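Ornithine aminotransferase (Plasmodium falciparum, PDB 3LG0) transfers the delta-amino group of L-ornithine to 2-oxoglutarate, giving glutamate semialdehyde and L-glutamate, with pyridoxal 5'-phosphate as cofactor. Local coordinates at residues A[232-237]-A[256-261]; A[107-112]-A[272-277]; A[240-245]-A[347-352]; A[57-62]-A[261-266]; A[197-202]-A[214-219]. All coordinates share one frame; numbering follows the deposited sequence.

Interaction 1 of 5, residues A[232-237]-A[256-261]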
# COMPACT_ATOMS: atom_id res chain seq x y z
N ALA A 232 11.09 -16.12 7.43
CA ALA A 232 12.17 -15.28 6.95
C ALA A 232 11.64 -14.04 6.24
O ALA A 232 10.98 -14.14 5.21
CB ALA A 232 13.08 -16.06 6.00
N ASP A 233 11.96 -12.87 6.79
CA ASP A 233 11.63 -11.60 6.16
C ASP A 233 12.68 -11.24 5.13
O ASP A 233 13.76 -10.77 5.49
CB ASP A 233 11.57 -10.49 7.21
CG ASP A 233 11.18 -9.14 6.62
OD1 ASP A 233 11.12 -9.02 5.37
OD2 ASP A 233 10.94 -8.20 7.41
N GLU A 234 12.36 -11.43 3.86
CA GLU A 234 13.33 -11.23 2.78
C GLU A 234 12.95 -10.02 1.94
O GLU A 234 13.35 -9.91 0.78
CB GLU A 234 13.40 -12.49 1.91
CG GLU A 234 13.98 -13.72 2.61
CD GLU A 234 15.44 -14.05 2.24
OE1 GLU A 234 16.15 -13.20 1.64
OE2 GLU A 234 15.89 -15.18 2.53
N VAL A 235 12.16 -9.13 2.52
CA VAL A 235 11.66 -7.97 1.79
C VAL A 235 12.83 -7.10 1.29
O VAL A 235 12.79 -6.59 0.18
CB VAL A 235 10.71 -7.13 2.66
CG1 VAL A 235 10.34 -5.84 1.96
CG2 VAL A 235 9.47 -7.94 3.01
N GLN A 236 13.88 -6.99 2.08
CA GLN A 236 15.09 -6.25 1.69
C GLN A 236 16.23 -7.15 1.21
O GLN A 236 16.96 -6.79 0.29
CB GLN A 236 15.63 -5.44 2.87
CG GLN A 236 14.58 -4.58 3.56
CD GLN A 236 14.44 -3.23 2.91
OE1 GLN A 236 15.41 -2.67 2.38
NE2 GLN A 236 13.23 -2.68 2.94
N THR A 237 16.40 -8.30 1.85
CA THR A 237 17.57 -9.13 1.61
C THR A 237 17.46 -10.02 0.38
O THR A 237 18.47 -10.51 -0.14
CB THR A 237 17.87 -10.04 2.80
OG1 THR A 237 16.78 -10.96 2.95
CG2 THR A 237 18.06 -9.23 4.06
N ASP A 256 9.81 -21.86 6.59
CA ASP A 256 8.43 -22.28 6.35
C ASP A 256 7.65 -21.19 5.62
O ASP A 256 6.78 -21.47 4.80
CB ASP A 256 7.72 -22.58 7.66
CG ASP A 256 8.41 -23.64 8.48
OD1 ASP A 256 8.47 -24.79 8.01
OD2 ASP A 256 8.91 -23.31 9.58
N VAL A 257 7.98 -19.94 5.94
CA VAL A 257 7.28 -18.79 5.38
C VAL A 257 8.29 -17.74 4.92
O VAL A 257 9.22 -17.39 5.64
CB VAL A 257 6.32 -18.19 6.42
CG1 VAL A 257 5.60 -16.98 5.84
CG2 VAL A 257 5.30 -19.25 6.90
N ILE A 258 8.11 -17.24 3.71
CA ILE A 258 8.95 -16.17 3.17
C ILE A 258 8.13 -14.90 2.94
O ILE A 258 7.01 -14.98 2.42
CB ILE A 258 9.56 -16.58 1.83
CG1 ILE A 258 10.41 -17.84 1.98
CG2 ILE A 258 10.42 -15.43 1.26
CD1 ILE A 258 11.75 -17.60 2.61
N LEU A 259 8.68 -13.75 3.34
CA LEU A 259 8.14 -12.43 2.97
C LEU A 259 8.99 -11.77 1.87
O LEU A 259 10.21 -11.64 2.01
CB LEU A 259 8.10 -11.46 4.16
CG LEU A 259 7.56 -11.84 5.53
CD1 LEU A 259 7.19 -10.56 6.28
CD2 LEU A 259 6.36 -12.72 5.36
N LEU A 260 8.35 -11.30 0.81
CA LEU A 260 9.04 -10.62 -0.28
C LEU A 260 8.41 -9.26 -0.54
O LEU A 260 7.24 -9.04 -0.24
CB LEU A 260 8.95 -11.44 -1.57
CG LEU A 260 9.60 -12.83 -1.65
CD1 LEU A 260 9.30 -13.48 -3.00
CD2 LEU A 260 11.11 -12.70 -1.46
N GLY A 261 9.20 -8.34 -1.11
CA GLY A 261 8.68 -7.04 -1.51
C GLY A 261 9.66 -6.23 -2.35
O GLY A 261 10.49 -6.80 -3.03
O HOH W 1 11.79 -9.26 -1.57

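Interaction 2 of 5, residues A[107-112]-A[272-277]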
# COMPACT_ATOMS: atom_id res chain seq x y z
N LEU A 107 0.52 -15.22 -1.52
CA LEU A 107 -0.49 -14.21 -1.25
C LEU A 107 0.10 -12.85 -1.62
O LEU A 107 1.10 -12.45 -1.03
CB LEU A 107 -0.88 -14.28 0.23
CG LEU A 107 -1.67 -13.22 0.98
CD1 LEU A 107 -2.63 -12.43 0.12
CD2 LEU A 107 -2.40 -13.92 2.13
N MET A 108 -0.51 -12.17 -2.60
CA MET A 108 0.01 -10.89 -3.10
C MET A 108 -0.60 -9.71 -2.34
O MET A 108 -1.81 -9.65 -2.17
CB MET A 108 -0.29 -10.69 -4.60
CG MET A 108 0.21 -11.78 -5.52
SD MET A 108 1.97 -12.08 -5.41
CE MET A 108 2.63 -10.63 -6.24
N MET A 109 0.24 -8.76 -1.96
CA MET A 109 -0.25 -7.53 -1.34
C MET A 109 0.48 -6.32 -1.91
O MET A 109 1.21 -6.43 -2.89
CB MET A 109 -0.07 -7.63 0.17
CG MET A 109 0.35 -9.03 0.58
SD MET A 109 0.14 -9.35 2.31
CE MET A 109 -1.57 -8.79 2.40
N ASN A 110 0.30 -5.16 -1.29
CA ASN A 110 0.91 -3.94 -1.80
C ASN A 110 2.23 -3.59 -1.11
O ASN A 110 3.25 -3.36 -1.78
CB ASN A 110 -0.06 -2.79 -1.69
CG ASN A 110 -1.45 -3.15 -2.19
OD1 ASN A 110 -1.65 -3.40 -3.37
ND2 ASN A 110 -2.41 -3.13 -1.29
N THR A 111 2.24 -3.54 0.21
CA THR A 111 3.39 -2.97 0.91
C THR A 111 4.11 -3.97 1.82
O THR A 111 3.56 -5.00 2.17
CB THR A 111 2.99 -1.75 1.76
OG1 THR A 111 2.13 -2.18 2.83
CG2 THR A 111 2.25 -0.73 0.89
N GLY A 112 5.34 -3.65 2.18
CA GLY A 112 6.07 -4.43 3.15
C GLY A 112 5.34 -4.48 4.48
O GLY A 112 5.32 -5.51 5.13
N SER A 272 4.09 -6.72 -2.66
CA SER A 272 4.73 -7.56 -1.67
C SER A 272 4.03 -8.92 -1.73
O SER A 272 2.98 -9.06 -2.38
CB SER A 272 4.60 -6.92 -0.28
OG SER A 272 3.26 -6.98 0.15
N ALA A 273 4.60 -9.90 -1.05
CA ALA A 273 4.06 -11.26 -1.10
C ALA A 273 4.46 -12.10 0.11
O ALA A 273 5.53 -11.91 0.69
CB ALA A 273 4.52 -11.99 -2.41
N ILE A 274 3.60 -13.05 0.45
CA ILE A 274 3.93 -14.07 1.40
C ILE A 274 3.89 -15.43 0.68
O ILE A 274 2.94 -15.75 -0.03
CB ILE A 274 2.96 -14.06 2.59
CG1 ILE A 274 3.18 -12.81 3.43
CG2 ILE A 274 3.17 -15.27 3.46
CD1 ILE A 274 2.06 -12.57 4.45
N LEU A 275 4.94 -16.23 0.87
CA LEU A 275 4.98 -17.58 0.31
C LEU A 275 4.98 -18.58 1.44
O LEU A 275 5.70 -18.41 2.43
CB LEU A 275 6.24 -17.81 -0.52
CG LEU A 275 6.45 -17.00 -1.78
CD1 LEU A 275 7.96 -16.77 -1.95
CD2 LEU A 275 5.87 -17.74 -2.98
N ALA A 276 4.19 -19.63 1.29
CA ALA A 276 4.10 -20.65 2.32
C ALA A 276 3.49 -21.90 1.69
O ALA A 276 2.89 -21.83 0.61
CB ALA A 276 3.24 -20.15 3.49
N ASN A 277 3.65 -23.04 2.35
CA ASN A 277 3.04 -24.27 1.85
C ASN A 277 1.60 -24.42 2.33
O ASN A 277 1.16 -23.68 3.20
CB ASN A 277 3.87 -25.48 2.27
CG ASN A 277 5.16 -25.56 1.51
OD1 ASN A 277 5.21 -25.25 0.32
ND2 ASN A 277 6.21 -25.99 2.19

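Interaction 3 of 5, residues A[240-245]-A[347-352]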
# COMPACT_ATOMS: atom_id res chain seq x y z
N GLY A 240 18.30 -11.09 -5.11
CA GLY A 240 19.61 -10.71 -5.63
C GLY A 240 20.47 -9.82 -4.73
O GLY A 240 21.68 -9.83 -4.85
N ARG A 241 19.84 -9.06 -3.84
CA ARG A 241 20.56 -8.08 -3.02
C ARG A 241 21.85 -8.64 -2.40
O ARG A 241 22.88 -7.97 -2.41
CB ARG A 241 19.64 -7.44 -1.96
CG ARG A 241 20.31 -6.45 -1.00
CD ARG A 241 21.09 -5.33 -1.70
NE ARG A 241 20.30 -4.56 -2.65
CZ ARG A 241 20.78 -3.65 -3.49
NH1 ARG A 241 22.08 -3.36 -3.50
NH2 ARG A 241 19.97 -3.02 -4.33
N THR A 242 21.80 -9.86 -1.87
CA THR A 242 22.97 -10.45 -1.23
C THR A 242 23.64 -11.51 -2.08
O THR A 242 24.46 -12.27 -1.60
CB THR A 242 22.63 -11.08 0.13
OG1 THR A 242 21.88 -12.29 -0.08
CG2 THR A 242 21.80 -10.12 0.98
N GLY A 243 23.28 -11.59 -3.36
CA GLY A 243 23.84 -12.61 -4.23
C GLY A 243 22.89 -13.73 -4.64
O GLY A 243 23.11 -14.37 -5.66
N LYS A 244 21.84 -13.97 -3.85
CA LYS A 244 20.90 -15.06 -4.13
C LYS A 244 19.45 -14.57 -4.26
O LYS A 244 19.12 -13.46 -3.81
CB LYS A 244 20.96 -16.12 -3.02
CG LYS A 244 22.31 -16.81 -2.86
CD LYS A 244 22.76 -17.42 -4.18
CE LYS A 244 24.14 -18.05 -4.06
NZ LYS A 244 24.67 -18.46 -5.40
N LEU A 245 18.58 -15.40 -4.84
CA LEU A 245 17.15 -15.10 -4.88
C LEU A 245 16.58 -14.97 -3.47
O LEU A 245 15.71 -14.14 -3.23
CB LEU A 245 16.37 -16.17 -5.65
CG LEU A 245 16.18 -15.96 -7.15
CD1 LEU A 245 15.26 -17.04 -7.70
CD2 LEU A 245 15.59 -14.59 -7.45
N GLY A 347 27.11 -9.60 -0.23
CA GLY A 347 26.73 -9.28 -1.60
C GLY A 347 26.76 -7.77 -1.78
O GLY A 347 27.73 -7.11 -1.41
N LEU A 348 25.69 -7.20 -2.32
CA LEU A 348 25.62 -5.75 -2.49
C LEU A 348 24.69 -5.11 -1.46
O LEU A 348 24.08 -4.06 -1.70
CB LEU A 348 25.24 -5.38 -3.92
CG LEU A 348 26.36 -5.64 -4.92
CD1 LEU A 348 25.90 -5.37 -6.34
CD2 LEU A 348 27.54 -4.77 -4.57
N LEU A 349 24.57 -5.76 -0.32
CA LEU A 349 23.91 -5.17 0.83
C LEU A 349 25.01 -4.74 1.80
O LEU A 349 25.49 -5.53 2.60
CB LEU A 349 22.96 -6.18 1.49
CG LEU A 349 22.29 -5.74 2.80
CD1 LEU A 349 21.64 -4.38 2.65
CD2 LEU A 349 21.26 -6.76 3.27
N CYS A 350 25.43 -3.49 1.70
CA CYS A 350 26.59 -3.02 2.44
C CYS A 350 26.28 -1.80 3.27
O CYS A 350 25.26 -1.15 3.07
CB CYS A 350 27.73 -2.70 1.48
SG CYS A 350 27.98 -3.98 0.24
N ALA A 351 27.17 -1.49 4.21
CA ALA A 351 27.03 -0.33 5.06
C ALA A 351 28.38 0.04 5.68
O ALA A 351 29.28 -0.79 5.76
CB ALA A 351 26.00 -0.60 6.15
N ILE A 352 28.53 1.29 6.07
CA ILE A 352 29.68 1.68 6.86
C ILE A 352 29.12 2.24 8.14
O ILE A 352 28.29 3.14 8.10
CB ILE A 352 30.55 2.75 6.17
CG1 ILE A 352 31.11 2.23 4.85
CG2 ILE A 352 31.70 3.16 7.08
CD1 ILE A 352 31.93 3.27 4.09

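Interaction 4 of 5, residues A[57-62]-A[261-266]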
# COMPACT_ATOMS: atom_id res chain seq x y z
N SER A 57 14.08 -1.48 -3.99
CA SER A 57 13.03 -1.52 -5.01
C SER A 57 13.61 -1.52 -6.42
O SER A 57 13.02 -2.14 -7.30
CB SER A 57 12.07 -0.34 -4.88
OG SER A 57 11.43 -0.36 -3.63
N VAL A 58 14.73 -0.83 -6.64
CA VAL A 58 15.34 -0.83 -7.98
C VAL A 58 16.61 -1.66 -8.07
O VAL A 58 17.63 -1.21 -8.59
CB VAL A 58 15.53 0.60 -8.60
CG1 VAL A 58 14.18 1.22 -8.89
CG2 VAL A 58 16.36 1.51 -7.71
N ASN A 59 16.54 -2.89 -7.57
CA ASN A 59 17.62 -3.86 -7.78
C ASN A 59 17.92 -4.04 -9.27
O ASN A 59 19.07 -4.20 -9.66
CB ASN A 59 17.24 -5.22 -7.19
CG ASN A 59 17.38 -5.26 -5.69
OD1 ASN A 59 17.74 -4.25 -5.07
ND2 ASN A 59 17.11 -6.43 -5.10
N GLN A 60 16.88 -4.00 -10.10
CA GLN A 60 17.04 -4.14 -11.55
C GLN A 60 17.55 -2.85 -12.20
O GLN A 60 17.77 -2.81 -13.41
CB GLN A 60 15.72 -4.56 -12.20
CG GLN A 60 15.12 -5.89 -11.71
CD GLN A 60 14.23 -5.74 -10.48
OE1 GLN A 60 14.30 -4.75 -9.75
NE2 GLN A 60 13.39 -6.72 -10.23
N GLY A 61 17.72 -1.80 -11.41
CA GLY A 61 18.13 -0.50 -11.93
C GLY A 61 16.92 0.39 -12.20
O GLY A 61 15.81 -0.10 -12.41
N HIS A 62 17.12 1.69 -12.19
CA HIS A 62 16.02 2.61 -12.45
C HIS A 62 15.46 2.49 -13.87
O HIS A 62 16.20 2.30 -14.84
CB HIS A 62 16.43 4.06 -12.21
CG HIS A 62 16.44 4.47 -10.77
ND1 HIS A 62 17.60 4.50 -10.02
CD2 HIS A 62 15.45 4.89 -9.96
CE1 HIS A 62 17.31 4.91 -8.80
NE2 HIS A 62 16.02 5.16 -8.74
N GLY A 261 9.20 -8.34 -1.11
CA GLY A 261 8.68 -7.04 -1.51
C GLY A 261 9.66 -6.23 -2.35
O GLY A 261 10.49 -6.80 -3.03
N LYS A 262 9.55 -4.90 -2.30
CA LYS A 262 10.52 -3.99 -2.93
C LYS A 262 10.86 -4.32 -4.37
O LYS A 262 10.19 -3.85 -5.29
CB LYS A 262 11.81 -3.89 -2.11
CG LYS A 262 11.61 -3.47 -0.66
CD LYS A 262 10.84 -2.17 -0.55
CE LYS A 262 10.86 -1.61 0.88
NZ LYS A 262 10.02 -0.36 1.00
N ALA A 263 11.91 -5.11 -4.58
CA ALA A 263 12.33 -5.45 -5.94
C ALA A 263 11.32 -6.30 -6.74
O ALA A 263 11.43 -6.40 -7.96
CB ALA A 263 13.72 -6.10 -5.94
N LEU A 264 10.32 -6.85 -6.06
CA LEU A 264 9.24 -7.59 -6.76
C LEU A 264 8.71 -6.83 -7.97
O LEU A 264 8.14 -7.43 -8.87
CB LEU A 264 8.07 -7.88 -5.84
CG LEU A 264 8.06 -9.17 -5.02
CD1 LEU A 264 6.79 -9.23 -4.20
CD2 LEU A 264 8.19 -10.40 -5.91
N SER A 265 8.87 -5.51 -7.96
CA SER A 265 8.27 -4.68 -9.00
C SER A 265 9.30 -3.87 -9.76
O SER A 265 8.95 -3.07 -10.63
CB SER A 265 7.29 -3.70 -8.36
OG SER A 265 7.98 -2.64 -7.73
N GLY A 266 10.57 -4.04 -9.44
CA GLY A 266 11.58 -3.15 -9.98
C GLY A 266 11.20 -1.69 -9.80
O GLY A 266 11.51 -0.85 -10.66

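Interaction 5 of 5, residues A[197-202]-A[214-219]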
# COMPACT_ATOMS: atom_id res chain seq x y z
N PHE A 197 8.74 -17.59 14.73
CA PHE A 197 9.90 -16.72 14.87
C PHE A 197 10.08 -15.99 13.54
O PHE A 197 10.34 -16.62 12.50
CB PHE A 197 11.14 -17.56 15.18
CG PHE A 197 12.42 -16.77 15.28
CD1 PHE A 197 12.46 -15.58 15.99
CD2 PHE A 197 13.58 -17.23 14.68
CE1 PHE A 197 13.64 -14.86 16.09
CE2 PHE A 197 14.76 -16.50 14.77
CZ PHE A 197 14.79 -15.32 15.48
N ILE A 198 9.91 -14.67 13.56
CA ILE A 198 10.06 -13.87 12.34
C ILE A 198 11.37 -13.09 12.38
O ILE A 198 11.63 -12.35 13.33
CB ILE A 198 8.85 -12.95 12.11
CG1 ILE A 198 7.56 -13.78 12.17
CG2 ILE A 198 8.99 -12.24 10.78
CD1 ILE A 198 6.28 -13.00 12.09
N VAL A 199 12.20 -13.30 11.38
CA VAL A 199 13.58 -12.84 11.43
C VAL A 199 14.11 -12.52 10.03
O VAL A 199 13.71 -13.14 9.04
CB VAL A 199 14.48 -13.91 12.08
CG1 VAL A 199 14.57 -15.10 11.18
CG2 VAL A 199 15.86 -13.36 12.38
N GLU A 200 15.03 -11.55 9.97
CA GLU A 200 15.68 -11.11 8.75
C GLU A 200 17.03 -11.82 8.56
O GLU A 200 17.80 -11.91 9.50
CB GLU A 200 15.96 -9.61 8.83
CG GLU A 200 14.88 -8.69 8.30
CD GLU A 200 15.46 -7.32 7.92
OE1 GLU A 200 15.73 -7.05 6.71
OE2 GLU A 200 15.68 -6.52 8.87
N PRO A 201 17.32 -12.29 7.33
CA PRO A 201 18.58 -12.99 7.03
C PRO A 201 19.81 -12.10 7.30
O PRO A 201 20.86 -12.60 7.71
CB PRO A 201 18.46 -13.33 5.55
CG PRO A 201 16.99 -13.40 5.31
CD PRO A 201 16.39 -12.33 6.20
N VAL A 202 19.67 -10.81 7.02
CA VAL A 202 20.55 -9.79 7.61
C VAL A 202 19.73 -8.59 8.05
O VAL A 202 18.80 -8.17 7.35
CB VAL A 202 21.79 -9.42 6.73
CG1 VAL A 202 21.80 -10.17 5.39
CG2 VAL A 202 21.93 -7.91 6.56
N SER A 214 26.77 -19.91 11.65
CA SER A 214 26.10 -20.97 12.38
C SER A 214 24.63 -20.65 12.68
O SER A 214 23.82 -21.56 12.84
CB SER A 214 26.84 -21.25 13.69
OG SER A 214 26.77 -20.12 14.55
N TYR A 215 24.30 -19.37 12.77
CA TYR A 215 23.01 -18.93 13.30
C TYR A 215 21.78 -19.55 12.63
O TYR A 215 20.97 -20.20 13.29
CB TYR A 215 22.91 -17.41 13.23
CG TYR A 215 21.69 -16.83 13.89
CD1 TYR A 215 21.40 -17.12 15.21
CD2 TYR A 215 20.84 -15.98 13.20
CE1 TYR A 215 20.27 -16.59 15.83
CE2 TYR A 215 19.72 -15.43 13.81
CZ TYR A 215 19.45 -15.74 15.13
OH TYR A 215 18.34 -15.20 15.75
N PHE A 216 21.64 -19.35 11.32
CA PHE A 216 20.42 -19.77 10.65
C PHE A 216 20.23 -21.28 10.57
O PHE A 216 19.12 -21.78 10.78
CB PHE A 216 20.25 -19.07 9.30
CG PHE A 216 19.63 -17.70 9.43
CD1 PHE A 216 20.42 -16.57 9.53
CD2 PHE A 216 18.25 -17.56 9.49
CE1 PHE A 216 19.86 -15.31 9.68
CE2 PHE A 216 17.67 -16.30 9.63
CZ PHE A 216 18.48 -15.18 9.73
N PRO A 217 21.32 -22.03 10.30
CA PRO A 217 21.24 -23.49 10.38
C PRO A 217 20.67 -23.93 11.74
O PRO A 217 19.88 -24.87 11.81
CB PRO A 217 22.70 -23.92 10.23
CG PRO A 217 23.32 -22.84 9.38
CD PRO A 217 22.64 -21.56 9.82
N GLY A 218 21.04 -23.23 12.80
CA GLY A 218 20.52 -23.50 14.12
C GLY A 218 19.12 -22.95 14.38
O GLY A 218 18.40 -23.45 15.24
N VAL A 219 18.76 -21.90 13.66
CA VAL A 219 17.41 -21.35 13.75
C VAL A 219 16.44 -22.36 13.16
O VAL A 219 15.40 -22.64 13.75
CB VAL A 219 17.27 -20.00 13.00
CG1 VAL A 219 15.79 -19.67 12.74
CG2 VAL A 219 17.93 -18.88 13.79

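Interaction 1 of 5, residues A[232-237]-A[256-261]
Ala-232 lies beside Ile-258, and Asp-233 beside Leu-259, in two parallel strands. Three backbone bonds join them. Ala-232 N donates to Val-257 O at 2.9 Å. Leu-259 N donates to Ala-232 O at 3.0 Å. Glu-234 N donates to Leu-259 O at 2.8 Å. Small apolar contacts flank this ladder. On one face Ala-232 CB meets the tip of Ile-258, CD1, at 4.0 Å. Just past the strand, Val-235 CG2 packs on Leu-259 CB at 3.9 Å, and Val-235 CG1 rests near Gly-261 CA. Past the ladder, water 1 links the two chains. It accepts from Gly-261 N at 2.8 Å and lies 2.9 Å from Glu-234 O.

The next shell shapes the turn after the first strand. Asp-233 has CG anti to the backbone N (chi1 -178°), and its OD1 takes the N-H of Val-235 at 3.0 Å. The bond is fairly straight, at 164°. This is an Asx turn, and it sets the place of Val-235 against the second strand. Glu-234 bends at chi2 (-103°), which carries its carboxylate away from the strand pair. OE1 accepts from Thr-237 OG1 and from Cys-247 N, while OE2 bonds to Thr-248.

The pair lies in the central mixed sheet of the fold type I PLP enzymes, where 272-276 is the one antiparallel strand. Strand 229-233 is held on its other side by strand 194-199, through Asp-233 and Val-199. Strand 257-260 is held on its other side by strand 272-276, and leads through Gly-261 to Lys-262, the cofactor-attachment lysine by similarity.

Interaction 2 of 5, residues A[107-112]-A[272-277]
Met-109 and Ser-272 form a hydrogen-bonded pair of an antiparallel ladder, and Leu-107 and Ile-274 form another. Among the backbone bonds, Met-109 N donates to Ser-272 O at 2.8 Å, almost perfectly straight at 178°. Ser-272 N returns a bond to Met-109 O at 2.9 Å. Leu-107 N reaches Ile-274 O at 2.9 Å, and Ile-274 N reaches Leu-107 O at 3.0 Å. Met-108 and Ala-273 form the non-hydrogen-bonded pair between; Ala-273 CA makes a CA-H...O contact with Leu-107 O, at 3.2 Å.

One side-chain bond extends the ladder into the following loop. Ser-272 OG sits between its own backbone N and carbonyl carbon (chi1 70°) and donates to Thr-111 O at 2.8 Å. It comes from well above that carbonyl plane, 59° out of it. Ser-272 is thus tied by N, O and OG to the chain as it leaves the strand. Thr-111 OG1 itself turns to Glu-114 N, as the N-cap of helix 112-129.

The apolar contacts involve sulfur. Met-108 folds at chi2 and chi3 and lays SD 3.9 Å from Ala-273 CB. On the opposite face, Met-109 SD lies 4.3 Å from Ile-274 CD1.

Strand 105-109 is, within this chain, an outermost strand of the central sheet of the class-III aminotransferase fold. Strand 272-276 separates it from strand 257-260 and runs against both. Helix 112-129 packs on the face of Met-109, Ser-272 and Ile-274, and helix 88-101 packs on Met-108. Past the strand end, Thr-111 packs on Glu-114 of the second subunit.

Interaction 3 of 5, residues A[240-245]-A[347-352]
Arg-241 and Thr-242, the two central residues of a type I beta turn from Gly-240 to Gly-243, rest on the start of strand 349-354. The turn belongs to the long loop between strands 229-233 and 257-260 of one mixed sheet. The strand belongs to the other mixed sheet, which combines strands from both ends of the chain. The contact joins a loop of one sheet to the start of a strand in the other.

Arg-241 and Leu-349 cross at about a right angle, with Arg-241 CG 3.6 Å from Leu-349 CB. Thr-242 lies alongside Leu-349 and points the same way, so that Thr-242 CG2 and Leu-349 CD2 stand 4.1 Å apart. In the backbone, Leu-348 N donates to Arg-241 O at 2.9 Å.

Arg-241 bends at chi2 (53°) and at chi3, which turns the edge of the guanidinium to the carbonyl of Leu-348. Its CD comes 3.2 Å from Leu-348 O. Outside the segments NH2 bonds to Asn-59 OD1, and NH1 has a second acceptor in Pro-387 O. These partners should fix the rotation of the flat group. NH1 donates to Leu-348 O at 2.8 Å, with that oxygen near the guanidinium plane but NH1 itself 41° above the plane of the carbonyl.

Interaction 4 of 5, residues A[57-62]-A[261-266]
Gln-60 reaches across to the backbone just after Lys-262. Its NE2 donates to Ala-263 O at 3.0 Å, nearly straight at 172° and in the plane of its own amide. Gly-266 N bonds to the same oxygen from the opposite face of the carbonyl plane. Gln-60 NE2 has a second acceptor, Ala-306 O in helix 297-312.

Gly-266 CA makes a CA-H...O contact with Ser-57 O, at 3.2 Å. Gln-60 OE1 comes close to the same carbon, 3.2 Å from Gly-266 CA, and this buried oxygen has no hydrogen-bond partner in the model.

The rest is close packing. Ala-263 CB sits 3.5 Å from Asn-59 ND2. That amide is anchored outside, ND2 on Leu-239 O and OD1 on Arg-241. Ser-57 OG lies 3.6 Å from Lys-262 CD and bonds to Ala-54 O. Lys-262 bends at chi2 (-55°) and is extended beyond it, which leads its amine away from 57-62.

By similarity, Lys-262 carries the cofactor as a pyridoxal phosphate lysine. No cofactor is attached here. The contact grips the backbone around this lysine and the short 3-10 segment 263-265, not its amine. Such chemistry is consistent with a firmly placed main chain from which the amine can reach the cofactor.

Interaction 5 of 5, residues A[197-202]-A[214-219]
Phe-216 points its ring tip at the chain around Val-199 and Pro-201. Its ring reaches toward the end of the strand. There CE2 meets Val-199 CG1 at 3.7 Å, tip to tip. Val-199 holds CG1 between its backbone N and carbonyl carbon (chi1 68°), which turns that methyl to the edge of the ring. Glu-200 O also lies at this edge, in the ring plane, 3.3 Å from Phe-216 CZ. That oxygen is bonded elsewhere, to the hydroxyl of Tyr-179. Pro-201 CA lies 3.5 Å from Phe-216 CZ. The ring of Tyr-251 meets the Phe-216 ring with the two planes nearly parallel.

Phe-197 carries the other half. Its CG is anti to the backbone N (chi1 177°), and the ring reaches out toward the helix. Val-219 crosses it at about a right angle and puts CG1 in the ring plane, 3.8 Å from Phe-197 CD2. Tyr-215 comes to it tip to tip, with OH 3.6 Å from Phe-197 CZ.

Each segment also packs upon itself. Val-199 CB lies 3.6 Å above one face of the Phe-197 ring. Val-219 CG2 lies 3.7 Å over the centre of the Tyr-215 ring.

The two segments meet by packing alone, without hydrogen bonds between them. Phe-230, in strand 229-233, touches Val-199, Phe-216 and Val-219. Strand 194-199, helix 215-226 and strand 229-233 form a beta-alpha-beta unit, and this is the layer where the helix packs on its sheet.

In the fold
All five contacts are buried, but their chemistry differs with place. Interactions 1 and 2 are backbone ladders of one sheet, parallel in the first and antiparallel in the second. They share a seam, where Ile-258 and Leu-260 bond to Leu-275 and Ala-273. Interaction 5 packs a helix on that sheet and adjoins interaction 1 through Val-199 and Asp-233. Interaction 3 sets a loop turn on a strand start, with one backbone bond and one arginine bond; interaction 4 joins two loops with one glutamine bond. Interactions 1 and 4 share Gly-261, next to Lys-262. Interactions 2 and 4 touch the second subunit at several residues, interaction 1 at one, and 3 and 5 at none.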